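Local coordinates for SusD superfamily protein (Bacteroides thetaiotaomicron VPI-5482, PDB 3HDX), which probably binds polysaccharide at the outer membrane as a SusD-family protein of carbohydrate uptake, at residues A[240-248]-A[334-342]; A[255-263]-A[355-363]. All coordinates share one frame; numbering follows the deposited sequence. Where two conformers were deposited one is given.

Contact 1. Residues A[240-248]-A[334-342]; sequences LTSETGLFY and VFSKIKIIQ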
loop_
_atom_site.group_PDB
_atom_site.type_symbol
_atom_site.label_atom_id
_atom_site.label_comp_id
_atom_site.label_asym_id
_atom_site.label_seq_id
_atom_site.Cartn_x
_atom_site.Cartn_y
_atom_site.Cartn_z
ATOM N N LEU A 240 -9.208 -3.045 14.275
ATOM C CA LEU A 240 -8.273 -3.348 13.208
ATOM C C LEU A 240 -8.470 -4.757 12.677
ATOM O O LEU A 240 -8.369 -4.973 11.479
ATOM C CB LEU A 240 -6.831 -3.180 13.697
ATOM C CG LEU A 240 -5.686 -3.440 12.720
ATOM C CD1 LEU A 240 -5.759 -2.487 11.508
ATOM C CD2 LEU A 240 -4.350 -3.327 13.453
ATOM N N THR A 241 -8.765 -5.688 13.579
ATOM C CA THR A 241 -8.761 -7.112 13.276
ATOM C C THR A 241 -10.134 -7.764 13.126
ATOM O O THR A 241 -10.217 -8.905 12.658
ATOM C CB THR A 241 -7.962 -7.853 14.388
ATOM O OG1 THR A 241 -8.583 -7.648 15.673
ATOM C CG2 THR A 241 -6.522 -7.384 14.421
ATOM N N SER A 242 -11.198 -7.044 13.499
ATOM C CA SER A 242 -12.547 -7.574 13.433
ATOM C C SER A 242 -12.972 -7.925 12.022
ATOM O O SER A 242 -12.585 -7.279 11.043
ATOM C CB SER A 242 -13.548 -6.509 13.924
ATOM O OG SER A 242 -14.873 -6.957 13.797
ATOM N N GLU A 243 -13.900 -8.877 11.946
ATOM C CA GLU A 243 -14.524 -9.316 10.700
ATOM C C GLU A 243 -15.316 -8.158 10.038
ATOM O O GLU A 243 -15.588 -8.177 8.843
ATOM C CB GLU A 243 -15.449 -10.517 10.992
ATOM C CG GLU A 243 -14.733 -11.802 11.453
ATOM C CD GLU A 243 -14.393 -11.962 12.973
ATOM O OE1 GLU A 243 -14.443 -10.968 13.781
ATOM O OE2 GLU A 243 -14.033 -13.129 13.318
ATOM N N THR A 244 -15.716 -7.162 10.842
ATOM C CA THR A 244 -16.436 -5.958 10.381
ATOM C C THR A 244 -15.635 -4.686 10.697
ATOM O O THR A 244 -16.180 -3.582 10.754
ATOM C CB THR A 244 -17.866 -5.882 10.940
ATOM O OG1 THR A 244 -17.823 -5.951 12.365
ATOM C CG2 THR A 244 -18.696 -7.041 10.349
ATOM N N GLY A 245 -14.317 -4.854 10.863
ATOM C CA GLY A 245 -13.438 -3.764 11.166
ATOM C C GLY A 245 -12.819 -3.143 9.931
ATOM O O GLY A 245 -13.374 -3.207 8.820
ATOM N N LEU A 246 -11.626 -2.585 10.116
ATOM C CA LEU A 246 -10.966 -1.765 9.087
ATOM C C LEU A 246 -10.867 -2.384 7.695
ATOM O O LEU A 246 -10.972 -1.676 6.709
ATOM C CB LEU A 246 -9.571 -1.347 9.561
ATOM C CG LEU A 246 -8.874 -0.260 8.751
ATOM C CD1 LEU A 246 -9.587 1.097 8.922
ATOM C CD2 LEU A 246 -7.370 -0.156 9.079
ATOM N N PHE A 247 -10.658 -3.703 7.628
ATOM C CA PHE A 247 -10.491 -4.390 6.362
ATOM C C PHE A 247 -11.822 -4.721 5.674
ATOM O O PHE A 247 -11.813 -5.187 4.533
ATOM C CB PHE A 247 -9.583 -5.603 6.538
ATOM C CG PHE A 247 -8.194 -5.218 6.937
ATOM C CD1 PHE A 247 -7.302 -4.726 5.999
ATOM C CD2 PHE A 247 -7.798 -5.251 8.263
ATOM C CE1 PHE A 247 -6.013 -4.326 6.375
ATOM C CE2 PHE A 247 -6.526 -4.837 8.658
ATOM C CZ PHE A 247 -5.641 -4.360 7.708
ATOM N N TYR A 248 -12.941 -4.520 6.373
ATOM C CA TYR A 248 -14.282 -4.750 5.818
ATOM C C TYR A 248 -14.720 -3.460 5.094
ATOM O O TYR A 248 -14.668 -2.379 5.697
ATOM C CB TYR A 248 -15.242 -5.139 6.973
ATOM C CG TYR A 248 -16.694 -5.179 6.596
ATOM C CD1 TYR A 248 -17.146 -6.070 5.639
ATOM C CD2 TYR A 248 -17.625 -4.344 7.238
ATOM C CE1 TYR A 248 -18.487 -6.093 5.275
ATOM C CE2 TYR A 248 -18.963 -4.403 6.911
ATOM C CZ TYR A 248 -19.386 -5.254 5.942
ATOM O OH TYR A 248 -20.742 -5.264 5.623
ATOM N N VAL A 334 -2.024 -19.808 12.672
ATOM C CA VAL A 334 -2.632 -19.083 11.567
ATOM C C VAL A 334 -2.575 -17.582 11.834
ATOM O O VAL A 334 -3.100 -17.110 12.852
ATOM C CB VAL A 334 -4.087 -19.506 11.368
ATOM C CG1 VAL A 334 -4.799 -18.631 10.328
ATOM C CG2 VAL A 334 -4.161 -21.012 10.942
ATOM N N PHE A 335 -1.990 -16.833 10.893
ATOM C CA PHE A 335 -1.996 -15.375 10.956
ATOM C C PHE A 335 -3.420 -14.945 10.543
ATOM O O PHE A 335 -3.795 -14.929 9.351
ATOM C CB PHE A 335 -0.923 -14.809 10.043
ATOM C CG PHE A 335 -0.844 -13.326 10.058
ATOM C CD1 PHE A 335 -0.219 -12.705 11.120
ATOM C CD2 PHE A 335 -1.397 -12.542 9.042
ATOM C CE1 PHE A 335 -0.109 -11.342 11.205
ATOM C CE2 PHE A 335 -1.290 -11.132 9.110
ATOM C CZ PHE A 335 -0.621 -10.554 10.180
ATOM N N SER A 336 -4.196 -14.610 11.566
ATOM C CA SER A 336 -5.614 -14.338 11.441
ATOM C C SER A 336 -5.985 -12.863 11.554
ATOM O O SER A 336 -7.168 -12.529 11.602
ATOM C CB SER A 336 -6.339 -15.162 12.524
ATOM O OG SER A 336 -5.867 -14.810 13.811
ATOM N N LYS A 337 -4.987 -11.969 11.559
ATOM C CA LYS A 337 -5.234 -10.529 11.671
ATOM C C LYS A 337 -6.330 -10.049 10.711
ATOM O O LYS A 337 -7.210 -9.293 11.095
ATOM C CB LYS A 337 -3.940 -9.768 11.394
ATOM C CG LYS A 337 -4.049 -8.275 11.419
ATOM C CD LYS A 337 -2.776 -7.634 10.946
ATOM C CE LYS A 337 -2.899 -6.110 10.894
ATOM N NZ LYS A 337 -1.579 -5.397 10.639
ATOM N N ILE A 338 -6.190 -10.450 9.451
ATOM C CA ILE A 338 -7.067 -10.053 8.347
ATOM C C ILE A 338 -7.911 -11.289 8.026
ATOM O O ILE A 338 -7.382 -12.351 7.623
ATOM C CB ILE A 338 -6.258 -9.527 7.128
ATOM C CG1 ILE A 338 -5.294 -8.410 7.575
ATOM C CG2 ILE A 338 -7.227 -9.104 6.017
ATOM C CD1 ILE A 338 -4.546 -7.689 6.473
ATOM N N LYS A 339 -9.216 -11.156 8.217
ATOM C CA LYS A 339 -10.161 -12.309 8.151
ATOM C C LYS A 339 -11.597 -11.888 7.761
ATOM O O LYS A 339 -12.582 -12.068 8.505
ATOM C CB LYS A 339 -10.101 -13.091 9.477
ATOM C CG LYS A 339 -10.330 -12.271 10.722
ATOM C CD LYS A 339 -10.343 -13.130 12.000
ATOM C CE LYS A 339 -10.472 -12.285 13.228
ATOM N NZ LYS A 339 -9.292 -11.379 13.376
ATOM N N ILE A 340 -11.687 -11.285 6.581
ATOM C CA ILE A 340 -12.952 -10.773 6.037
ATOM C C ILE A 340 -13.513 -11.898 5.142
ATOM O O ILE A 340 -13.235 -11.993 3.936
ATOM C CB ILE A 340 -12.758 -9.449 5.290
ATOM C CG1 ILE A 340 -11.958 -8.444 6.128
ATOM C CG2 ILE A 340 -14.108 -8.870 4.939
ATOM C CD1 ILE A 340 -12.514 -8.156 7.557
ATOM N N ILE A 341 -14.270 -12.795 5.775
ATOM C CA ILE A 341 -14.730 -14.040 5.111
ATOM C C ILE A 341 -16.210 -13.948 4.722
ATOM O O ILE A 341 -17.038 -13.731 5.597
ATOM C CB ILE A 341 -14.485 -15.259 6.034
ATOM C CG1 ILE A 341 -13.016 -15.353 6.487
ATOM C CG2 ILE A 341 -14.917 -16.598 5.317
ATOM C CD1 ILE A 341 -12.762 -16.371 7.630
ATOM N N GLN A 342 -16.509 -14.111 3.425
ATOM C CA GLN A 342 -17.899 -14.117 2.912
ATOM C C GLN A 342 -18.612 -15.408 3.313
ATOM O O GLN A 342 -18.026 -16.483 3.163
ATOM C CB GLN A 342 -17.915 -14.002 1.382
HETATM O O HOH W 1 -9.828 -8.728 9.735
HETATM O O HOH W 2 -10.296 -10.215 15.897
#
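Phe247 and Ile338 meet with the ring lying across the isoleucine side chain at about a right angle. Ile338 CD1 sits over one ring face, 3.8 Å from the ring centroid of Phe247 and 19° off the ring normal. This is a CH-pi contact. Ile338 CG1 follows CD1 over the same face, nearer CE2. Leu276 and Glu277 of helix 276-280 touch Ile338 as well.

Ile340 packs against the two turns of residues 242-248. Its CG1 lies on Phe247 CB at 3.7 Å. Its CD1 approaches two turn carbonyls, 3.3 Å from Glu243 O and also close to Ser242 O. The CG2 branch reaches the edge of the Tyr248 ring, near its plane.

The polar centre is Thr241 O. Lys339 NZ donates to Thr241 O at 2.7 Å from above the carbonyl plane, 38° out of it. The lysine chain runs straight to CE and then bends (chi4 -63°), which turns NZ inward. NZ also donates to Ser336 O at 3.0 Å, and it gives a third bond to a water that in turn donates to Thr241 OG1. That hydroxyl also hydrogen-bonds to Ile237 O in its own helix. Another water joins Thr241 O to Lys339 N.

Lys337 is extended and passes Thr241 CG2 and Leu240 CD2 with its methylenes. Its NZ forms a salt bridge with Glu427.

Two consecutive type I turns, Ser242 to Gly245 and Gly245 to Tyr248, follow helix 237-241. Ser242 OG accepts from Thr244 N, so the first turn carries an ST turn just past the helix end. The contact is a loop-to-loop join, in which these turns pack on the irregular loop 336-340.

Contact 2. Residues A[255-263]-A[355-363]; sequences GSRILGFNF and GSSIVFTRL. With EDO (1,2-ethanediol), chain I.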
loop_
_atom_site.group_PDB
_atom_site.type_symbol
_atom_site.label_atom_id
_atom_site.label_comp_id
_atom_site.label_asym_id
_atom_site.label_seq_id
_atom_site.Cartn_x
_atom_site.Cartn_y
_atom_site.Cartn_z
ATOM N N GLY A 255 -13.549 5.263 7.105
ATOM C CA GLY A 255 -12.845 6.509 6.844
ATOM C C GLY A 255 -11.370 6.490 7.252
ATOM O O GLY A 255 -10.572 7.305 6.782
ATOM N N SER A 256 -11.027 5.555 8.131
ATOM C CA SER A 256 -9.660 5.376 8.568
ATOM C C SER A 256 -8.756 4.711 7.534
ATOM O O SER A 256 -7.519 4.702 7.710
ATOM C CB SER A 256 -9.625 4.674 9.923
ATOM O OG SER A 256 -10.254 5.486 10.928
ATOM N N ARG A 257 -9.350 4.192 6.457
ATOM C CA ARG A 257 -8.554 3.731 5.281
ATOM C C ARG A 257 -8.242 5.004 4.486
ATOM O O ARG A 257 -9.064 5.458 3.682
ATOM C CB ARG A 257 -9.288 2.707 4.457
ATOM C CG ARG A 257 -9.653 1.449 5.175
ATOM C CD ARG A 257 -10.113 0.381 4.208
ATOM N NE ARG A 257 -11.358 0.745 3.529
ATOM C CZ ARG A 257 -12.607 0.403 3.883
ATOM N NH1 ARG A 257 -12.879 -0.294 4.994
ATOM N NH2 ARG A 257 -13.627 0.793 3.121
ATOM N N ILE A 258 -7.105 5.630 4.779
ATOM C CA ILE A 258 -6.717 6.888 4.118
ATOM C C ILE A 258 -6.576 6.674 2.604
ATOM O O ILE A 258 -6.992 7.539 1.829
ATOM C CB ILE A 258 -5.455 7.490 4.749
ATOM C CG1 ILE A 258 -5.744 7.892 6.191
ATOM C CG2 ILE A 258 -4.925 8.727 3.921
ATOM C CD1 ILE A 258 -4.515 8.361 6.947
ATOM N N LEU A 259 -6.000 5.531 2.229
ATOM C CA LEU A 259 -5.925 5.090 0.828
ATOM C C LEU A 259 -6.073 3.580 0.807
ATOM O O LEU A 259 -5.288 2.854 1.460
ATOM C CB LEU A 259 -4.606 5.538 0.169
ATOM C CG LEU A 259 -4.524 5.504 -1.369
ATOM C CD1 LEU A 259 -3.290 6.315 -1.801
ATOM C CD2 LEU A 259 -4.467 4.137 -1.972
ATOM N N GLY A 260 -7.068 3.097 0.083
ATOM C CA GLY A 260 -7.261 1.666 -0.053
ATOM C C GLY A 260 -8.164 1.335 -1.208
ATOM O O GLY A 260 -8.614 2.245 -1.908
ATOM N N PHE A 261 -8.371 0.030 -1.429
ATOM C CA PHE A 261 -9.179 -0.486 -2.549
ATOM C C PHE A 261 -10.070 -1.586 -2.025
ATOM O O PHE A 261 -9.613 -2.497 -1.316
ATOM C CB PHE A 261 -8.290 -1.004 -3.685
ATOM C CG PHE A 261 -7.382 0.048 -4.208
ATOM C CD1 PHE A 261 -7.823 0.937 -5.181
ATOM C CD2 PHE A 261 -6.119 0.221 -3.658
ATOM C CE1 PHE A 261 -6.999 2.018 -5.591
ATOM C CE2 PHE A 261 -5.291 1.283 -4.079
ATOM C CZ PHE A 261 -5.745 2.171 -5.052
ATOM N N ASN A 262 -11.349 -1.466 -2.353
ATOM C CA ASN A 262 -12.374 -2.352 -1.811
ATOM C C ASN A 262 -12.913 -3.326 -2.847
ATOM O O ASN A 262 -12.922 -3.032 -4.048
ATOM C CB ASN A 262 -13.543 -1.506 -1.295
ATOM C CG ASN A 262 -13.086 -0.367 -0.417
ATOM O OD1 ASN A 262 -12.192 -0.539 0.422
ATOM N ND2 ASN A 262 -13.620 0.821 -0.665
ATOM N N PHE A 263 -13.483 -4.422 -2.365
ATOM C CA PHE A 263 -14.025 -5.456 -3.271
ATOM C C PHE A 263 -15.556 -5.547 -3.163
ATOM O O PHE A 263 -16.084 -5.484 -2.039
ATOM C CB PHE A 263 -13.338 -6.757 -2.932
ATOM C CG PHE A 263 -11.859 -6.735 -3.251
ATOM C CD1 PHE A 263 -10.948 -6.074 -2.393
ATOM C CD2 PHE A 263 -11.370 -7.360 -4.416
ATOM C CE1 PHE A 263 -9.594 -6.030 -2.670
ATOM C CE2 PHE A 263 -9.988 -7.333 -4.715
ATOM C CZ PHE A 263 -9.102 -6.683 -3.843
ATOM N N GLY A 355 -13.537 -10.787 1.368
ATOM C CA GLY A 355 -13.958 -9.417 1.067
ATOM C C GLY A 355 -13.028 -8.322 1.557
ATOM O O GLY A 355 -13.409 -7.164 1.542
ATOM N N SER A 356 -11.829 -8.679 2.020
ATOM C CA SER A 356 -10.919 -7.706 2.591
ATOM C C SER A 356 -10.432 -6.646 1.616
ATOM O O SER A 356 -10.053 -6.954 0.479
ATOM C CB SER A 356 -9.684 -8.399 3.165
ATOM O OG SER A 356 -9.125 -9.308 2.252
ATOM N N SER A 357 -10.435 -5.410 2.097
ATOM C CA SER A 357 -9.893 -4.290 1.347
ATOM C C SER A 357 -8.375 -4.298 1.456
ATOM O O SER A 357 -7.804 -4.720 2.476
ATOM C CB SER A 357 -10.342 -2.945 1.933
ATOM O OG SER A 357 -11.727 -2.719 1.858
ATOM N N ILE A 358 -7.743 -3.816 0.392
ATOM C CA ILE A 358 -6.349 -3.415 0.446
ATOM C C ILE A 358 -6.307 -2.079 1.213
ATOM O O ILE A 358 -7.084 -1.143 0.909
ATOM C CB ILE A 358 -5.752 -3.247 -0.960
ATOM C CG1 ILE A 358 -5.672 -4.574 -1.695
ATOM C CG2 ILE A 358 -4.360 -2.553 -0.884
ATOM C CD1 ILE A 358 -5.488 -4.414 -3.192
ATOM N N VAL A 359 -5.444 -2.008 2.229
ATOM C CA VAL A 359 -5.236 -0.775 2.988
ATOM C C VAL A 359 -3.814 -0.327 2.727
ATOM O O VAL A 359 -2.855 -0.858 3.301
ATOM C CB VAL A 359 -5.513 -0.930 4.465
ATOM C CG1 VAL A 359 -5.208 0.398 5.205
ATOM C CG2 VAL A 359 -6.985 -1.437 4.702
ATOM N N PHE A 360 -3.671 0.613 1.786
ATOM C CA PHE A 360 -2.358 1.121 1.485
ATOM C C PHE A 360 -1.793 1.895 2.657
ATOM O O PHE A 360 -0.631 1.729 2.994
ATOM C CB PHE A 360 -2.341 1.935 0.196
ATOM C CG PHE A 360 -1.010 2.535 -0.098
ATOM C CD1 PHE A 360 0.039 1.761 -0.613
ATOM C CD2 PHE A 360 -0.750 3.861 0.202
ATOM C CE1 PHE A 360 1.311 2.366 -0.856
ATOM C CE2 PHE A 360 0.503 4.416 -0.048
ATOM C CZ PHE A 360 1.511 3.665 -0.538
ATOM N N THR A 361 -2.619 2.765 3.240
ATOM C CA THR A 361 -2.212 3.558 4.383
ATOM C C THR A 361 -3.381 3.929 5.272
ATOM O O THR A 361 -4.554 3.885 4.900
ATOM C CB THR A 361 -1.425 4.817 3.956
ATOM O OG1 THR A 361 -0.806 5.430 5.104
ATOM C CG2 THR A 361 -2.286 5.836 3.211
ATOM N N ARG A 362 -2.998 4.299 6.471
ATOM C CA ARG A 362 -3.852 4.655 7.574
ATOM C C ARG A 362 -3.019 5.505 8.535
ATOM O O ARG A 362 -1.789 5.595 8.402
ATOM C CB ARG A 362 -4.434 3.411 8.262
ATOM C CG ARG A 362 -3.395 2.388 8.741
ATOM C CD ARG A 362 -4.129 1.088 9.115
ATOM N NE ARG A 362 -3.242 -0.002 9.546
ATOM C CZ ARG A 362 -2.858 -0.219 10.802
ATOM N NH1 ARG A 362 -3.169 0.615 11.778
ATOM N NH2 ARG A 362 -2.108 -1.268 11.077
ATOM N N LEU A 363 -3.678 6.095 9.535
ATOM C CA LEU A 363 -2.981 7.040 10.423
ATOM C C LEU A 363 -1.745 6.488 11.108
ATOM O O LEU A 363 -0.746 7.195 11.267
ATOM C CB LEU A 363 -3.906 7.717 11.455
ATOM C CG LEU A 363 -4.631 8.954 10.912
ATOM C CD1 LEU A 363 -5.685 9.444 11.902
ATOM C CD2 LEU A 363 -3.687 10.074 10.537
HETATM C C1 EDO I . -9.704 5.395 -1.048
HETATM O O1 EDO I . -8.356 5.274 -1.343
HETATM C C2 EDO I . -9.923 5.713 0.388
HETATM O O2 EDO I . -9.709 4.526 1.160
HETATM O O HOH W 3 -6.497 6.354 9.585
HETATM O O HOH W 4 -13.198 -4.615 0.487
#
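Ser357 OG donates to Asn262 OD1 at 2.7 Å, and a water donates to Ser357 OG at 2.8 Å. That water also links Phe263 N to Gly355 O. The hydroxyl lies beside the backbone N (chi1 -64°) and sits 3.8 Å above the plane of the Arg257 guanidinium, over its centre. The arginine chain bends at chi3, and its CD packs against Val359 CG2 at 3.7 Å. Its two NH groups bond to Leu246 O and Ser249 O. With an alanine here, those two carbonyls would probably lose these donors, and a gap would open beside Val359 and Ser357.

Backbone bonds pair Phe261 with Ile358 in both directions. Gly260 faces Val359 closely, and a CB on Gly260 would clash with Ile358 O. Thr361 N gives a good bond to Leu259 O. Leu259 CD2 rests on Phe360 CB at 3.8 Å. Phe261, Leu259 and Thr361 share one face of the sheet, which helices 11-30, 104-129 and 196-209 cover in part. An ethanediol, probably from crystallisation, bonds to Gly260 and Arg257 O.

Ile258 and Leu259 both face Thr361, through weak bonds to its O. This is a classic bulge in a two-stranded antiparallel sheet.

Both contacts are buried. Contact 2 lies nearer the middle of the chain, its centre about 9 Å from the chain centre against about 17 Å for contact 1, which includes the exposed Glu243. Their segments alternate along the sequence and join directly. Phe247 O probably accepts from Ser357 N, and Ile340 O from Gly355 N, so the turns of 240-248 and the loop 334-342 abut the residues that lead into strand 358-361. Leu246 also packs on Arg362. Glu427 pairs with Lys337 in contact 1 and with Arg362 in contact 2. Contact 1 relies on apolar side-chain packing and a lysine that grips a backbone carbonyl; contact 2 relies mainly on paired backbones among helices.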